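Local coordinates for protein omega-class glutathione S-transferase (Bombyx mori, PDB 3WD6) that binds glutathione and, as an omega-class glutathione transferase, probably catalyses glutathione transfer and glutathione-dependent reduction of dehydroascorbate, at residues K135-S140 with E236-K241; Q130-K135 with E146-Y151. All blocks are in the same frame, centred on the assembly; numbering follows the deposited sequence.

Interaction 1 of 2, residues K135-S140 with E236-K241; sequences KILKFS and EAYTKK
Tyr238 points from the end of helix 228-240 toward Leu137 and Lys138 in the last turn of helix 127-138. Leu137 passes obliquely to it. CG of Leu137, anti to its backbone N (chi1 -164°), comes nearest the tyrosine side chain, 3.9 Å from CB of Tyr238, and CD2 of Leu137 sits over one face of the ring. Lys138 runs beside the tyrosine, and both side chains point the same way. The lysine chain is extended beyond CG. Its CG and CD lie alongside CD2 of Tyr238, each at 3.8 Å, and its polar end, NZ, also comes 3.6 Å from CE2 of Tyr238. With an alanine at Lys138, one flank of the Tyr238 ring would probably lose its cover and the ring would be less firmly placed. The carbonyl O of Leu137 approaches CB of Tyr238 at 3.6 Å. On helix 228-240, Lys241 ends the helix in a Schellman motif. The ring of Phe234 also meets that of Tyr238. The side chain of Tyr238 is about 8 Å from that of Cys38, which binds glutathione. The contact joins two helix ends near this site by van der Waals packing, with the charged end of Lys138 carried on a hydrophobic stem.

Interaction 2 of 2, residues Q130-K135 with E146-Y151; sequences QSLFIK and EHVAAY
Leu132 and Lys135, one helical turn apart on helix 127-138, lay carbons over the ring faces of Tyr151 and His147 on helix 145-165. CG of Leu132 is anti to its backbone N (chi1 -178°), and its two methyls divide the work. CD2 makes a CH-pi contact with Tyr151, over the face and 3.8 Å from the ring centroid. It is offset toward the rim, with CG of Tyr151 the nearest ring atom at 3.6 Å. CG of Tyr151, anti to its own backbone N, carries the ring to this methyl. CD1 lies 4.1 Å from CB of His147 and touches CG2 of Val148 more loosely.

Lys135 crosses the His147 side chain at about a right angle. Its CD stands 3.8 Å from the centroid of the imidazole, close to the normal, in a second CH-pi contact. CE lies over the same ring, 3.6 Å from both CE1 and NE2 of His147. The chain then bends at its last torsion (chi4 46°), which places NZ for a weak hydrogen bond back to OG of Ser131.

The helix segments run roughly antiparallel, with 9.4 Å between their axes. The hydroxyl of Tyr151 is hydrogen-bonded to the backbone O of Val198. Val143, in the loop between the helices, touches both Leu132 and Lys135. The contact joins adjacent helices of the all-helical C-terminal domain by carbons packed on ring faces, apolar and buried at Leu132 and Tyr151, with polar residues at the Lys135-His147 end. NZ of Lys135 is 4.9 Å from NE2 of His147, so its positive charge would probably disfavour protonation of the imidazole.

Both interactions use helix 127-138, and their centres lie 14 Å apart on the same side of the chain's centre. Residue Lys135 belongs to both ranges. Interaction 2 joins this helix to the next one, 145-165, across a short connection. Interaction 1 joins its C-terminal end to the much later helix 228-240, with 95 residues between the segments. Along the chain the order is 130-135, 135-140, 146-151, 236-241, so the segments alternate. The two interactions also touch, through CD2 of Phe139 and the backbone O of Ile134. Helix 127-138 thus ties a neighbour in sequence to the late helix 228-240, which approaches the glutathione site, whereas the side-chain contacts of interaction 2 lie farther from it.

Interaction 1 of 2, residues K135-S140 with E236-K241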
ATOM      1  N   LYS A 135      12.210  -0.059   9.230  1.00 41.03           N
ATOM      2  CA  LYS A 135      13.285  -0.086  10.225  1.00 42.74           C
ATOM      3  C   LYS A 135      12.719  -0.032  11.631  1.00 45.66           C
ATOM      4  O   LYS A 135      13.115  -0.809  12.498  1.00 50.58           O
ATOM      5  CB  LYS A 135      14.261   1.073  10.032  1.00 42.72           C
ATOM      6  CG  LYS A 135      15.482   0.745   9.186  1.00 46.56           C
ATOM      7  CD  LYS A 135      16.319   2.011   8.924  1.00 49.17           C
ATOM      8  CE  LYS A 135      17.364   1.767   7.847  1.00 51.53           C
ATOM      9  NZ  LYS A 135      16.763   1.042   6.680  1.00 52.05           N
ATOM     10  N   ILE A 136      11.802   0.897  11.869  1.00 42.14           N
ATOM     11  CA  ILE A 136      11.216   1.031  13.199  1.00 46.21           C
ATOM     12  C   ILE A 136      10.494  -0.249  13.578  1.00 46.02           C
ATOM     13  O   ILE A 136      10.510  -0.685  14.732  1.00 45.42           O
ATOM     14  CB  ILE A 136      10.226   2.189  13.245  1.00 44.04           C
ATOM     15  CG1 ILE A 136      10.993   3.514  13.168  1.00 43.74           C
ATOM     16  CG2 ILE A 136       9.361   2.102  14.496  1.00 41.30           C
ATOM     17  CD1 ILE A 136      10.142   4.744  13.425  1.00 39.30           C
ATOM     18  N   LEU A 137       9.879  -0.855  12.576  1.00 46.31           N
ATOM     19  CA  LEU A 137       9.119  -2.076  12.758  1.00 46.90           C
ATOM     20  C   LEU A 137       9.984  -3.304  13.076  1.00 46.28           C
ATOM     21  O   LEU A 137       9.623  -4.080  13.955  1.00 49.69           O
ATOM     22  CB  LEU A 137       8.260  -2.341  11.514  1.00 43.97           C
ATOM     23  CG  LEU A 137       7.133  -3.356  11.665  1.00 42.13           C
ATOM     24  CD1 LEU A 137       6.128  -2.881  12.699  1.00 39.19           C
ATOM     25  CD2 LEU A 137       6.458  -3.605  10.321  1.00 41.73           C
ATOM     26  N   LYS A 138      11.115  -3.477  12.383  1.00 48.29           N
ATOM     27  CA  LYS A 138      11.875  -4.744  12.440  1.00 51.48           C
ATOM     28  C   LYS A 138      13.340  -4.642  12.882  1.00 56.27           C
ATOM     29  O   LYS A 138      13.962  -5.663  13.197  1.00 61.10           O
ATOM     30  CB  LYS A 138      11.832  -5.478  11.081  1.00 50.18           C
ATOM     31  CG  LYS A 138      10.449  -5.935  10.627  1.00 53.15           C
ATOM     32  CD  LYS A 138      10.568  -7.088   9.624  1.00 59.86           C
ATOM     33  CE  LYS A 138       9.266  -7.306   8.851  1.00 55.54           C
ATOM     34  NZ  LYS A 138       9.374  -8.395   7.830  1.00 55.42           N
ATOM     35  N   PHE A 139      13.896  -3.431  12.876  1.00 53.51           N
ATOM     36  CA  PHE A 139      15.304  -3.219  13.234  1.00 51.76           C
ATOM     37  C   PHE A 139      15.424  -1.943  14.054  1.00 51.98           C
ATOM     38  O   PHE A 139      16.353  -1.153  13.866  1.00 51.71           O
ATOM     39  CB  PHE A 139      16.177  -3.126  11.969  1.00 54.04           C
ATOM     40  CG  PHE A 139      15.733  -4.048  10.846  1.00 57.10           C
ATOM     41  CD1 PHE A 139      15.949  -5.423  10.916  1.00 58.78           C
ATOM     42  CD2 PHE A 139      15.093  -3.533   9.719  1.00 56.86           C
ATOM     43  CE1 PHE A 139      15.529  -6.268   9.879  1.00 58.37           C
ATOM     44  CE2 PHE A 139      14.674  -4.372   8.676  1.00 56.06           C
ATOM     45  CZ  PHE A 139      14.891  -5.738   8.757  1.00 56.45           C
ATOM     46  N   SER A 140      14.481  -1.767  14.977  1.00 54.41           N
ATOM     47  CA  SER A 140      14.215  -0.473  15.609  1.00 54.91           C
ATOM     48  C   SER A 140      15.425   0.137  16.299  1.00 58.00           C
ATOM     49  O   SER A 140      15.557   1.360  16.382  1.00 58.49           O
ATOM     50  CB  SER A 140      13.049  -0.588  16.604  1.00 51.91           C
ATOM     51  OG  SER A 140      12.809   0.655  17.252  1.00 50.84           O
ATOM     52  N   GLU A 236       2.800  -5.111  16.696  1.00 42.66           N
ATOM     53  CA  GLU A 236       3.374  -5.528  17.969  1.00 46.11           C
ATOM     54  C   GLU A 236       4.169  -6.822  17.800  1.00 49.04           C
ATOM     55  O   GLU A 236       5.307  -6.913  18.263  1.00 53.50           O
ATOM     56  CB  GLU A 236       2.301  -5.667  19.055  1.00 48.54           C
ATOM     57  CG  GLU A 236       2.860  -5.771  20.469  1.00 56.37           C
ATOM     58  CD  GLU A 236       3.736  -4.570  20.863  1.00 66.20           C
ATOM     59  OE1 GLU A 236       4.882  -4.453  20.355  1.00 58.97           O
ATOM     60  OE2 GLU A 236       3.278  -3.742  21.690  1.00 73.07           O
ATOM     61  N   ALA A 237       3.592  -7.803  17.109  1.00 44.76           N
ATOM     62  CA  ALA A 237       4.297  -9.057  16.863  1.00 46.86           C
ATOM     63  C   ALA A 237       5.722  -8.825  16.376  1.00 50.06           C
ATOM     64  O   ALA A 237       6.646  -9.488  16.834  1.00 53.23           O
ATOM     65  CB  ALA A 237       3.541  -9.933  15.876  1.00 50.90           C
ATOM     66  N   TYR A 238       5.902  -7.886  15.453  1.00 48.31           N
ATOM     67  CA  TYR A 238       7.221  -7.648  14.875  1.00 48.18           C
ATOM     68  C   TYR A 238       8.206  -7.099  15.889  1.00 53.98           C
ATOM     69  O   TYR A 238       9.363  -7.536  15.957  1.00 58.77           O
ATOM     70  CB  TYR A 238       7.130  -6.706  13.669  1.00 46.93           C
ATOM     71  CG  TYR A 238       6.528  -7.369  12.458  1.00 45.57           C
ATOM     72  CD1 TYR A 238       5.154  -7.456  12.308  1.00 44.78           C
ATOM     73  CD2 TYR A 238       7.332  -7.930  11.475  1.00 48.90           C
ATOM     74  CE1 TYR A 238       4.589  -8.079  11.198  1.00 44.22           C
ATOM     75  CE2 TYR A 238       6.780  -8.555  10.358  1.00 48.28           C
ATOM     76  CZ  TYR A 238       5.406  -8.628  10.222  1.00 45.84           C
ATOM     77  OH  TYR A 238       4.847  -9.252   9.111  1.00 45.63           O
ATOM     78  N   THR A 239       7.745  -6.133  16.672  1.00 53.87           N
ATOM     79  CA  THR A 239       8.610  -5.456  17.627  1.00 56.58           C
ATOM     80  C   THR A 239       9.013  -6.419  18.754  1.00 61.25           C
ATOM     81  O   THR A 239      10.018  -6.207  19.451  1.00 62.32           O
ATOM     82  CB  THR A 239       7.938  -4.165  18.157  1.00 61.43           C
ATOM     83  OG1 THR A 239       7.625  -3.305  17.046  1.00 55.92           O
ATOM     84  CG2 THR A 239       8.858  -3.427  19.138  1.00 63.06           C
ATOM     85  N   LYS A 240       8.240  -7.495  18.904  1.00 58.06           N
ATOM     86  CA  LYS A 240       8.558  -8.529  19.881  1.00 57.82           C
ATOM     87  C   LYS A 240       9.259  -9.721  19.229  1.00 56.77           C
ATOM     88  O   LYS A 240       9.734 -10.626  19.919  1.00 57.26           O
ATOM     89  CB  LYS A 240       7.291  -8.977  20.601  1.00 53.68           C
ATOM     90  CG  LYS A 240       6.738  -7.932  21.555  1.00 55.60           C
ATOM     91  CD  LYS A 240       5.433  -8.410  22.188  1.00 57.03           C
ATOM     92  CE  LYS A 240       4.845  -7.335  23.094  1.00 60.67           C
ATOM     93  NZ  LYS A 240       3.430  -7.637  23.488  1.00 69.73           N
ATOM     94  N   LYS A 241       9.324  -9.706  17.900  1.00 54.50           N
ATOM     95  CA  LYS A 241       9.904 -10.809  17.133  1.00 58.27           C
ATOM     96  C   LYS A 241       8.991 -12.046  17.153  1.00 56.97           C
ATOM     97  O   LYS A 241       9.439 -13.172  16.920  1.00 56.43           O
ATOM     98  CB  LYS A 241      11.309 -11.152  17.652  1.00 63.06           C
ATOM     99  CG  LYS A 241      12.246  -9.940  17.820  1.00 60.71           C
ATOM    100  CD  LYS A 241      12.936  -9.561  16.512  1.00 62.53           C
ATOM    101  CE  LYS A 241      13.809  -8.319  16.683  1.00 64.80           C
ATOM    102  NZ  LYS A 241      15.080  -8.394  15.893  1.00 62.87           N
TER

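Interaction 2 of 2, residues Q130-K135 with E146-Y151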
ATOM      1  N   GLN A 130       8.968   4.653   3.516  1.00 27.90           N
ATOM      2  CA  GLN A 130       8.885   3.203   3.470  1.00 24.96           C
ATOM      3  C   GLN A 130      10.016   2.640   4.301  1.00 26.65           C
ATOM      4  O   GLN A 130       9.842   1.668   5.020  1.00 30.58           O
ATOM      5  CB  GLN A 130       8.992   2.723   2.024  1.00 24.49           C
ATOM      6  CG  GLN A 130       7.908   3.300   1.083  1.00 24.29           C
ATOM      7  CD  GLN A 130       8.203   3.012  -0.396  1.00 27.41           C
ATOM      8  OE1 GLN A 130       8.698   1.930  -0.749  1.00 29.17           O
ATOM      9  NE2 GLN A 130       7.909   3.981  -1.264  1.00 26.83           N
ATOM     10  N   SER A 131      11.175   3.279   4.208  1.00 30.13           N
ATOM     11  CA  SER A 131      12.388   2.819   4.883  1.00 33.94           C
ATOM     12  C   SER A 131      12.326   2.996   6.403  1.00 33.48           C
ATOM     13  O   SER A 131      12.606   2.067   7.159  1.00 37.39           O
ATOM     14  CB  SER A 131      13.607   3.559   4.322  1.00 30.48           C
ATOM     15  OG  SER A 131      14.789   3.056   4.909  1.00 38.70           O
ATOM     16  N   LEU A 132      11.963   4.189   6.852  1.00 31.18           N
ATOM     17  CA  LEU A 132      11.848   4.423   8.284  1.00 34.61           C
ATOM     18  C   LEU A 132      10.862   3.461   8.931  1.00 35.42           C
ATOM     19  O   LEU A 132      11.138   2.933  10.016  1.00 36.37           O
ATOM     20  CB  LEU A 132      11.413   5.858   8.576  1.00 32.67           C
ATOM     21  CG  LEU A 132      11.332   6.136  10.077  1.00 34.17           C
ATOM     22  CD1 LEU A 132      12.712   5.974  10.716  1.00 39.04           C
ATOM     23  CD2 LEU A 132      10.769   7.517  10.358  1.00 33.47           C
ATOM     24  N   PHE A 133       9.716   3.253   8.276  1.00 31.88           N
ATOM     25  CA  PHE A 133       8.650   2.408   8.828  1.00 34.07           C
ATOM     26  C   PHE A 133       9.128   0.968   9.020  1.00 34.50           C
ATOM     27  O   PHE A 133       8.994   0.405  10.099  1.00 34.94           O
ATOM     28  CB  PHE A 133       7.370   2.494   7.969  1.00 30.23           C
ATOM     29  CG  PHE A 133       6.546   1.209   7.927  1.00 35.67           C
ATOM     30  CD1 PHE A 133       6.629   0.339   6.838  1.00 24.88           C
ATOM     31  CD2 PHE A 133       5.665   0.882   8.950  1.00 34.19           C
ATOM     32  CE1 PHE A 133       5.894  -0.795   6.779  1.00  9.69           C
ATOM     33  CE2 PHE A 133       4.932  -0.294   8.860  1.00 30.74           C
ATOM     34  CZ  PHE A 133       5.076  -1.114   7.751  1.00 17.63           C
ATOM     35  N   ILE A 134       9.715   0.387   7.982  1.00 35.43           N
ATOM     36  CA  ILE A 134      10.232  -0.973   8.076  1.00 38.22           C
ATOM     37  C   ILE A 134      11.410  -1.113   9.068  1.00 42.38           C
ATOM     38  O   ILE A 134      11.578  -2.168   9.688  1.00 43.11           O
ATOM     39  CB  ILE A 134      10.607  -1.531   6.684  1.00 42.27           C
ATOM     40  CG1 ILE A 134      11.028  -3.000   6.790  1.00 50.66           C
ATOM     41  CG2 ILE A 134      11.718  -0.696   6.050  1.00 42.05           C
ATOM     42  CD1 ILE A 134       9.930  -3.938   7.272  1.00 48.64           C
ATOM     43  N   LYS A 135      12.210  -0.059   9.230  1.00 41.03           N
ATOM     44  CA  LYS A 135      13.285  -0.086  10.225  1.00 42.74           C
ATOM     45  C   LYS A 135      12.719  -0.032  11.631  1.00 45.66           C
ATOM     46  O   LYS A 135      13.115  -0.809  12.498  1.00 50.58           O
ATOM     47  CB  LYS A 135      14.261   1.073  10.032  1.00 42.72           C
ATOM     48  CG  LYS A 135      15.482   0.745   9.186  1.00 46.56           C
ATOM     49  CD  LYS A 135      16.319   2.011   8.924  1.00 49.17           C
ATOM     50  CE  LYS A 135      17.364   1.767   7.847  1.00 51.53           C
ATOM     51  NZ  LYS A 135      16.763   1.042   6.680  1.00 52.05           N
ATOM     52  N   GLU A 146      19.749  10.284  10.602  1.00 48.85           N
ATOM     53  CA  GLU A 146      19.686  10.442   9.149  1.00 49.73           C
ATOM     54  C   GLU A 146      18.367   9.882   8.607  1.00 46.62           C
ATOM     55  O   GLU A 146      17.748  10.479   7.729  1.00 45.19           O
ATOM     56  CB  GLU A 146      20.844   9.717   8.458  1.00 53.63           C
ATOM     57  CG  GLU A 146      22.221  10.289   8.730  1.00 62.91           C
ATOM     58  CD  GLU A 146      23.315   9.545   7.969  1.00 73.75           C
ATOM     59  OE1 GLU A 146      23.707   8.442   8.421  1.00 72.27           O
ATOM     60  OE2 GLU A 146      23.772  10.054   6.913  1.00 70.77           O
ATOM     61  N   HIS A 147      17.970   8.714   9.109  1.00 46.18           N
ATOM     62  CA  HIS A 147      16.716   8.094   8.716  1.00 44.09           C
ATOM     63  C   HIS A 147      15.579   9.047   9.036  1.00 40.01           C
ATOM     64  O   HIS A 147      14.775   9.385   8.165  1.00 36.63           O
ATOM     65  CB  HIS A 147      16.506   6.773   9.459  1.00 44.99           C
ATOM     66  CG  HIS A 147      17.644   5.814   9.318  1.00 50.28           C
ATOM     67  ND1 HIS A 147      17.950   4.870  10.276  1.00 53.03           N
ATOM     68  CD2 HIS A 147      18.566   5.662   8.335  1.00 54.34           C
ATOM     69  CE1 HIS A 147      19.003   4.173   9.889  1.00 51.56           C
ATOM     70  NE2 HIS A 147      19.396   4.634   8.714  1.00 55.88           N
ATOM     71  N   VAL A 148      15.522   9.489  10.286  1.00 36.12           N
ATOM     72  CA  VAL A 148      14.483  10.418  10.686  1.00 37.47           C
ATOM     73  C   VAL A 148      14.505  11.700   9.844  1.00 38.28           C
ATOM     74  O   VAL A 148      13.454  12.187   9.404  1.00 40.14           O
ATOM     75  CB  VAL A 148      14.534  10.736  12.195  1.00 41.54           C
ATOM     76  CG1 VAL A 148      13.518  11.835  12.557  1.00 38.52           C
ATOM     77  CG2 VAL A 148      14.265   9.476  13.005  1.00 36.84           C
ATOM     78  N   ALA A 149      15.692  12.244   9.605  1.00 36.94           N
ATOM     79  CA  ALA A 149      15.811  13.450   8.789  1.00 38.41           C
ATOM     80  C   ALA A 149      15.377  13.213   7.324  1.00 37.61           C
ATOM     81  O   ALA A 149      14.676  14.047   6.731  1.00 36.00           O
ATOM     82  CB  ALA A 149      17.237  13.990   8.853  1.00 37.30           C
ATOM     83  N   ALA A 150      15.804  12.091   6.744  1.00 32.35           N
ATOM     84  CA  ALA A 150      15.453  11.766   5.367  1.00 33.39           C
ATOM     85  C   ALA A 150      13.929  11.676   5.214  1.00 31.66           C
ATOM     86  O   ALA A 150      13.339  12.194   4.257  1.00 31.48           O
ATOM     87  CB  ALA A 150      16.111  10.460   4.951  1.00 26.60           C
ATOM     88  N   TYR A 151      13.313  11.002   6.173  1.00 28.42           N
ATOM     89  CA  TYR A 151      11.875  10.878   6.259  1.00 30.98           C
ATOM     90  C   TYR A 151      11.192  12.257   6.233  1.00 31.77           C
ATOM     91  O   TYR A 151      10.225  12.470   5.491  1.00 28.73           O
ATOM     92  CB  TYR A 151      11.540  10.078   7.524  1.00 29.10           C
ATOM     93  CG  TYR A 151      10.162  10.270   8.124  1.00 31.38           C
ATOM     94  CD1 TYR A 151       9.040   9.652   7.576  1.00 26.72           C
ATOM     95  CD2 TYR A 151       9.995  11.025   9.283  1.00 32.24           C
ATOM     96  CE1 TYR A 151       7.784   9.817   8.148  1.00 29.87           C
ATOM     97  CE2 TYR A 151       8.744  11.190   9.866  1.00 30.28           C
ATOM     98  CZ  TYR A 151       7.644  10.588   9.296  1.00 30.89           C
ATOM     99  OH  TYR A 151       6.404  10.749   9.881  1.00 29.73           O
TER